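Local atomic coordinates of tryptophan--tRNA ligase (Campylobacter jejuni subsp. jejuni, PDB entry 3TZL), a protein that probably catalyses the ATP-dependent attachment of tryptophan to its cognate tRNA, acting as a homodimeric class I aminoacyl-tRNA synthetase. Residues R5-L10 and F38-N43; K76-L81 and T303-I308. All coordinates share one frame; numbering follows the deposited sequence.

Contact 1. Residues R5-L10 and F38-N43; sequences RVLTGL and FMFIAN. With TRP (tryptophan), chain J.
Strand 5-10 and residues 38-41 of strand 36-41 run parallel, tied by five backbone hydrogen bonds: Phe38 N to Val6 O (2.7 Å), Thr8 N to Phe38 O, Phe40 N to Thr8 O, Leu10 N to Phe40 O and Ala42 N to Leu10 O. The first four lie nearly along the C=O axis; the last reaches its oxygen from above the carbonyl plane, at an inverse gamma turn. A water bound to Thr8 OG1 donates to Phe38 O. Two CH-pi contacts lie alongside this ladder. Arg5 CD sits 3.7 Å from the centroid of the Phe38 ring, and the guanidinium, held by Phe138 O and Gln36 OE1, slants across the same ring. Phe40 CG occupies the crowded position between backbone N and carbonyl carbon (chi1 61°), which turns the ring toward strand 5-10, so that one face lies against Gly9 CA, 3.6 Å from the centroid. Among apolar contacts, Leu7 CD2 meets the ring edge at Phe40 CE2 (3.6 Å). The bound tryptophan lies against this surface, its NE1 3.5 Å from Phe40 CZ. This is the first beta-alpha-beta unit of the class I Rossmann-fold catalytic domain, with Leu7, Gly9 and Phe40 lining the tryptophan pocket.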
loop_
_atom_site.group_PDB
_atom_site.type_symbol
_atom_site.label_atom_id
_atom_site.label_comp_id
_atom_site.label_asym_id
_atom_site.label_seq_id
_atom_site.Cartn_x
_atom_site.Cartn_y
_atom_site.Cartn_z
ATOM N N ARG B 5 14.168 -19.431 9.438
ATOM C CA ARG B 5 13.371 -18.342 9.986
ATOM C C ARG B 5 11.861 -18.593 9.938
ATOM O O ARG B 5 11.288 -18.901 8.884
ATOM C CB ARG B 5 13.708 -17.023 9.286
ATOM C CG ARG B 5 13.011 -15.807 9.909
ATOM C CD ARG B 5 13.623 -14.503 9.428
ATOM N NE ARG B 5 15.028 -14.370 9.820
ATOM C CZ ARG B 5 15.877 -13.500 9.277
ATOM N NH1 ARG B 5 15.471 -12.690 8.304
ATOM N NH2 ARG B 5 17.136 -13.441 9.698
ATOM N N VAL B 6 11.226 -18.438 11.095
ATOM C CA VAL B 6 9.806 -18.696 11.253
ATOM C C VAL B 6 9.119 -17.388 11.577
ATOM O O VAL B 6 9.487 -16.687 12.524
ATOM C CB VAL B 6 9.569 -19.674 12.418
ATOM C CG1 VAL B 6 8.100 -19.965 12.588
ATOM C CG2 VAL B 6 10.350 -20.956 12.208
ATOM N N LEU B 7 8.108 -17.053 10.800
ATOM C CA LEU B 7 7.477 -15.774 10.964
ATOM C C LEU B 7 5.981 -15.954 11.113
ATOM O O LEU B 7 5.359 -16.671 10.330
ATOM C CB LEU B 7 7.782 -14.908 9.750
ATOM C CG LEU B 7 7.239 -13.478 9.752
ATOM C CD1 LEU B 7 8.338 -12.562 9.240
ATOM C CD2 LEU B 7 6.035 -13.381 8.868
ATOM N N THR B 8 5.414 -15.290 12.112
ATOM C CA THR B 8 3.994 -15.399 12.429
ATOM C C THR B 8 3.466 -14.000 12.660
ATOM O O THR B 8 4.042 -13.247 13.431
ATOM C CB THR B 8 3.772 -16.158 13.759
ATOM O OG1 THR B 8 4.537 -17.368 13.770
ATOM C CG2 THR B 8 2.302 -16.491 13.953
ATOM N N GLY B 9 2.381 -13.643 11.988
ATOM C CA GLY B 9 1.716 -12.391 12.258
ATOM C C GLY B 9 0.619 -12.667 13.263
ATOM O O GLY B 9 -0.039 -13.680 13.181
ATOM N N LEU B 10 0.422 -11.772 14.220
ATOM C CA LEU B 10 -0.552 -12.031 15.280
ATOM C C LEU B 10 -1.716 -11.045 15.219
ATOM O O LEU B 10 -1.520 -9.837 15.230
ATOM C CB LEU B 10 0.142 -11.973 16.637
ATOM C CG LEU B 10 1.274 -12.985 16.862
ATOM C CD1 LEU B 10 2.051 -12.643 18.128
ATOM C CD2 LEU B 10 0.730 -14.399 16.949
ATOM N N PHE B 38 10.141 -14.902 14.498
ATOM C CA PHE B 38 9.767 -13.505 14.250
ATOM C C PHE B 38 8.266 -13.401 14.466
ATOM O O PHE B 38 7.514 -14.162 13.870
ATOM C CB PHE B 38 10.072 -13.103 12.796
ATOM C CG PHE B 38 11.515 -12.747 12.548
ATOM C CD1 PHE B 38 11.852 -11.551 11.942
ATOM C CD2 PHE B 38 12.536 -13.596 12.949
ATOM C CE1 PHE B 38 13.190 -11.216 11.714
ATOM C CE2 PHE B 38 13.879 -13.255 12.730
ATOM C CZ PHE B 38 14.192 -12.064 12.109
HETATM N N MSE B 39 7.812 -12.469 15.299
HETATM C CA MSE B 39 6.380 -12.365 15.563
HETATM C C MSE B 39 6.023 -10.904 15.572
HETATM O O MSE B 39 6.725 -10.102 16.187
HETATM C CB MSE B 39 6.020 -12.975 16.922
HETATM C CG MSE B 39 5.953 -14.509 16.961
HETATM SE SE MSE B 39 6.661 -15.171 18.655
HETATM C CE MSE B 39 8.381 -14.312 18.358
ATOM N N PHE B 40 4.934 -10.544 14.898
ATOM C CA PHE B 40 4.525 -9.152 14.891
ATOM C C PHE B 40 3.036 -9.037 15.130
ATOM O O PHE B 40 2.280 -9.942 14.772
ATOM C CB PHE B 40 4.923 -8.455 13.583
ATOM C CG PHE B 40 4.290 -9.053 12.355
ATOM C CD1 PHE B 40 3.102 -8.540 11.863
ATOM C CD2 PHE B 40 4.883 -10.127 11.701
ATOM C CE1 PHE B 40 2.505 -9.085 10.746
ATOM C CE2 PHE B 40 4.294 -10.687 10.569
ATOM C CZ PHE B 40 3.100 -10.161 10.091
ATOM N N ILE B 41 2.639 -7.941 15.775
ATOM C CA ILE B 41 1.237 -7.598 15.934
ATOM C C ILE B 41 0.781 -6.989 14.608
ATOM O O ILE B 41 1.238 -5.923 14.222
ATOM C CB ILE B 41 1.036 -6.548 17.051
ATOM C CG1 ILE B 41 1.652 -7.034 18.371
ATOM C CG2 ILE B 41 -0.451 -6.243 17.241
ATOM C CD1 ILE B 41 1.017 -8.314 18.865
ATOM N N ALA B 42 -0.115 -7.669 13.915
ATOM C CA ALA B 42 -0.445 -7.302 12.546
ATOM C C ALA B 42 -1.472 -6.213 12.552
ATOM O O ALA B 42 -2.615 -6.455 12.195
ATOM C CB ALA B 42 -0.987 -8.521 11.789
ATOM N N ASN B 43 -1.079 -5.010 12.948
ATOM C CA ASN B 43 -2.065 -3.943 13.071
ATOM C C ASN B 43 -2.559 -3.340 11.748
ATOM O O ASN B 43 -3.682 -2.834 11.706
ATOM C CB ASN B 43 -1.664 -2.863 14.108
ATOM C CG ASN B 43 -0.428 -2.055 13.716
ATOM O OD1 ASN B 43 0.504 -2.573 13.109
ATOM N ND2 ASN B 43 -0.408 -0.776 14.110
HETATM N N TRP J . -3.533 -13.188 8.168
HETATM C CA TRP J . -3.081 -13.661 9.480
HETATM C C TRP J . -4.264 -14.019 10.369
HETATM O O TRP J . -4.106 -14.633 11.430
HETATM C CB TRP J . -2.192 -12.610 10.170
HETATM C CG TRP J . -0.975 -12.278 9.361
HETATM C CD1 TRP J . -0.705 -11.110 8.701
HETATM C CD2 TRP J . 0.115 -13.159 9.091
HETATM N NE1 TRP J . 0.508 -11.207 8.046
HETATM C CE2 TRP J . 1.025 -12.461 8.265
HETATM C CE3 TRP J . 0.413 -14.476 9.468
HETATM C CZ2 TRP J . 2.219 -13.033 7.823
HETATM C CZ3 TRP J . 1.598 -15.047 9.021
HETATM C CH2 TRP J . 2.487 -14.323 8.213
HETATM O OXT TRP J . -5.404 -13.695 10.027
HETATM O O HOH W 1 7.353 -17.224 14.550
#

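Contact 2. Residues K76-L81 and T303-I308; sequences KSVFWL and TKARKI
Apolar contact between strand 78-81 and residues 303-308 of helix 291-320 centres on the methyl group of Ala305. Its CB stands over the middle of the Trp80 indole, 3.8 Å from the centroid of the six-membered ring and 13° off the ring normal, a CH-pi contact made face-on. Beside it, Val78 CG1, anti to the backbone N, touches the same methyl at 3.9 Å from Ala305 CB, while Val78 CG2 meets Lys304 CE more loosely. The helix crosses the strand almost at right angles (91°), their axes 8.0 Å apart, so a short span of each makes the contact. In this way the long C-terminal helix packs on the outermost strand, within this chain, of the parallel sheet of the class I Rossmann fold, with Phe138 also meeting both Trp80 and Ala305. The polar part comes from Lys304, whose chain bends at chi3 (-74°) and brings NZ to Ser77 O at 3.0 Å. The ammonium nitrogen lies above the carbonyl plane. Lys304 NZ also donates to Pro74 O, so the ammonium group bridges two backbone oxygens of the loop leading into the strand.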
loop_
_atom_site.group_PDB
_atom_site.type_symbol
_atom_site.label_atom_id
_atom_site.label_comp_id
_atom_site.label_asym_id
_atom_site.label_seq_id
_atom_site.Cartn_x
_atom_site.Cartn_y
_atom_site.Cartn_z
ATOM N N LYS B 76 15.342 -13.246 22.868
ATOM C CA LYS B 76 15.483 -14.423 22.024
ATOM C C LYS B 76 14.868 -14.205 20.638
ATOM O O LYS B 76 15.444 -14.605 19.625
ATOM C CB LYS B 76 14.809 -15.620 22.688
ATOM C CG LYS B 76 15.334 -15.941 24.084
ATOM C CD LYS B 76 14.556 -17.090 24.739
ATOM C CE LYS B 76 15.297 -17.648 25.965
ATOM N NZ LYS B 76 16.656 -18.203 25.645
ATOM N N SER B 77 13.706 -13.560 20.601
ATOM C CA SER B 77 12.898 -13.458 19.381
ATOM C C SER B 77 12.846 -12.041 18.845
ATOM O O SER B 77 13.325 -11.118 19.486
ATOM C CB SER B 77 11.467 -13.897 19.672
ATOM O OG SER B 77 11.427 -15.234 20.128
ATOM N N VAL B 78 12.253 -11.867 17.667
ATOM C CA VAL B 78 12.050 -10.530 17.121
ATOM C C VAL B 78 10.566 -10.253 17.137
ATOM O O VAL B 78 9.800 -10.933 16.464
ATOM C CB VAL B 78 12.661 -10.373 15.723
ATOM C CG1 VAL B 78 12.361 -9.003 15.152
ATOM C CG2 VAL B 78 14.184 -10.615 15.798
ATOM N N PHE B 79 10.171 -9.276 17.955
ATOM C CA PHE B 79 8.767 -9.020 18.240
ATOM C C PHE B 79 8.430 -7.540 18.099
ATOM O O PHE B 79 8.938 -6.710 18.840
ATOM C CB PHE B 79 8.448 -9.493 19.653
ATOM C CG PHE B 79 7.030 -9.241 20.077
ATOM C CD1 PHE B 79 5.986 -9.964 19.520
ATOM C CD2 PHE B 79 6.744 -8.299 21.056
ATOM C CE1 PHE B 79 4.676 -9.742 19.919
ATOM C CE2 PHE B 79 5.432 -8.077 21.466
ATOM C CZ PHE B 79 4.399 -8.803 20.893
ATOM N N TRP B 80 7.554 -7.216 17.161
ATOM C CA TRP B 80 7.298 -5.823 16.856
ATOM C C TRP B 80 5.868 -5.596 16.411
ATOM O O TRP B 80 5.106 -6.533 16.228
ATOM C CB TRP B 80 8.296 -5.302 15.800
ATOM C CG TRP B 80 8.038 -5.724 14.383
ATOM C CD1 TRP B 80 7.502 -4.960 13.387
ATOM C CD2 TRP B 80 8.326 -7.005 13.794
ATOM N NE1 TRP B 80 7.436 -5.685 12.218
ATOM C CE2 TRP B 80 7.931 -6.944 12.444
ATOM C CE3 TRP B 80 8.870 -8.199 14.283
ATOM C CZ2 TRP B 80 8.072 -8.027 11.571
ATOM C CZ3 TRP B 80 9.007 -9.273 13.416
ATOM C CH2 TRP B 80 8.605 -9.180 12.076
ATOM N N LEU B 81 5.513 -4.324 16.303
ATOM C CA LEU B 81 4.206 -3.881 15.846
ATOM C C LEU B 81 4.359 -3.559 14.364
ATOM O O LEU B 81 5.203 -2.759 13.987
ATOM C CB LEU B 81 3.801 -2.624 16.608
ATOM C CG LEU B 81 2.476 -1.940 16.272
ATOM C CD1 LEU B 81 1.348 -2.847 16.680
ATOM C CD2 LEU B 81 2.391 -0.606 17.012
ATOM N N THR B 303 13.612 -2.266 15.866
ATOM C CA THR B 303 14.945 -1.977 15.333
ATOM C C THR B 303 15.602 -3.214 14.742
ATOM O O THR B 303 16.368 -3.122 13.780
ATOM C CB THR B 303 15.924 -1.359 16.375
ATOM O OG1 THR B 303 16.347 -2.361 17.312
ATOM C CG2 THR B 303 15.289 -0.179 17.097
ATOM N N LYS B 304 15.318 -4.370 15.327
ATOM C CA LYS B 304 15.900 -5.612 14.835
ATOM C C LYS B 304 15.246 -6.008 13.510
ATOM O O LYS B 304 15.923 -6.430 12.572
ATOM C CB LYS B 304 15.765 -6.722 15.881
ATOM C CG LYS B 304 16.652 -6.500 17.117
ATOM C CD LYS B 304 16.797 -7.771 17.959
ATOM C CE LYS B 304 15.514 -8.087 18.751
ATOM N NZ LYS B 304 15.704 -9.355 19.525
ATOM N N ALA B 305 13.929 -5.850 13.432
ATOM C CA ALA B 305 13.210 -6.198 12.217
ATOM C C ALA B 305 13.517 -5.181 11.118
ATOM O O ALA B 305 13.725 -5.562 9.972
ATOM C CB ALA B 305 11.717 -6.272 12.478
ATOM N N ARG B 306 13.552 -3.896 11.480
ATOM C CA ARG B 306 13.808 -2.808 10.524
ATOM C C ARG B 306 15.181 -2.926 9.847
ATOM O O ARG B 306 15.330 -2.598 8.679
ATOM C CB ARG B 306 13.644 -1.441 11.206
ATOM C CG ARG B 306 14.032 -0.223 10.389
ATOM C CD ARG B 306 13.861 1.080 11.198
ATOM N NE ARG B 306 12.509 1.215 11.752
ATOM C CZ ARG B 306 12.241 1.245 13.057
ATOM N NH1 ARG B 306 10.988 1.356 13.489
ATOM N NH2 ARG B 306 13.228 1.156 13.931
ATOM N N LYS B 307 16.179 -3.408 10.571
ATOM C CA LYS B 307 17.510 -3.539 9.985
ATOM C C LYS B 307 17.451 -4.548 8.862
ATOM O O LYS B 307 18.068 -4.373 7.825
ATOM C CB LYS B 307 18.528 -3.999 11.020
ATOM C CG LYS B 307 19.935 -4.260 10.462
ATOM C CD LYS B 307 20.825 -4.736 11.593
ATOM C CE LYS B 307 22.226 -5.126 11.135
ATOM N NZ LYS B 307 23.061 -3.946 10.806
ATOM N N ILE B 308 16.684 -5.605 9.080
ATOM C CA ILE B 308 16.539 -6.656 8.092
ATOM C C ILE B 308 15.724 -6.143 6.918
ATOM O O ILE B 308 16.087 -6.374 5.759
ATOM C CB ILE B 308 15.896 -7.891 8.721
ATOM C CG1 ILE B 308 16.924 -8.570 9.630
ATOM C CG2 ILE B 308 15.427 -8.867 7.651
ATOM C CD1 ILE B 308 16.336 -9.623 10.536
#

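Both contacts are buried and meet on the same parallel sheet, where strand 36-41 lies between 5-10 and 78-81. Contact 1 is strand to strand, close to the middle of the chain and bordering the tryptophan pocket; contact 2, about 17 Å from the chain centre, joins an end strand of this chain's sheet to the C-terminal helix. Their chemistry follows: a regular main-chain ladder in the first, a methyl-on-indole contact and one lysine bond in the second, with less than half the buried surface. They touch through probable hydrogen bonds, Met39 N to Val78 O (2.8 Å) and Ile41 N to Trp80 O, while the Phe40 and Trp80 rings meet, so that the pocket wall and the helix-covered residues adjoin on one face of the sheet.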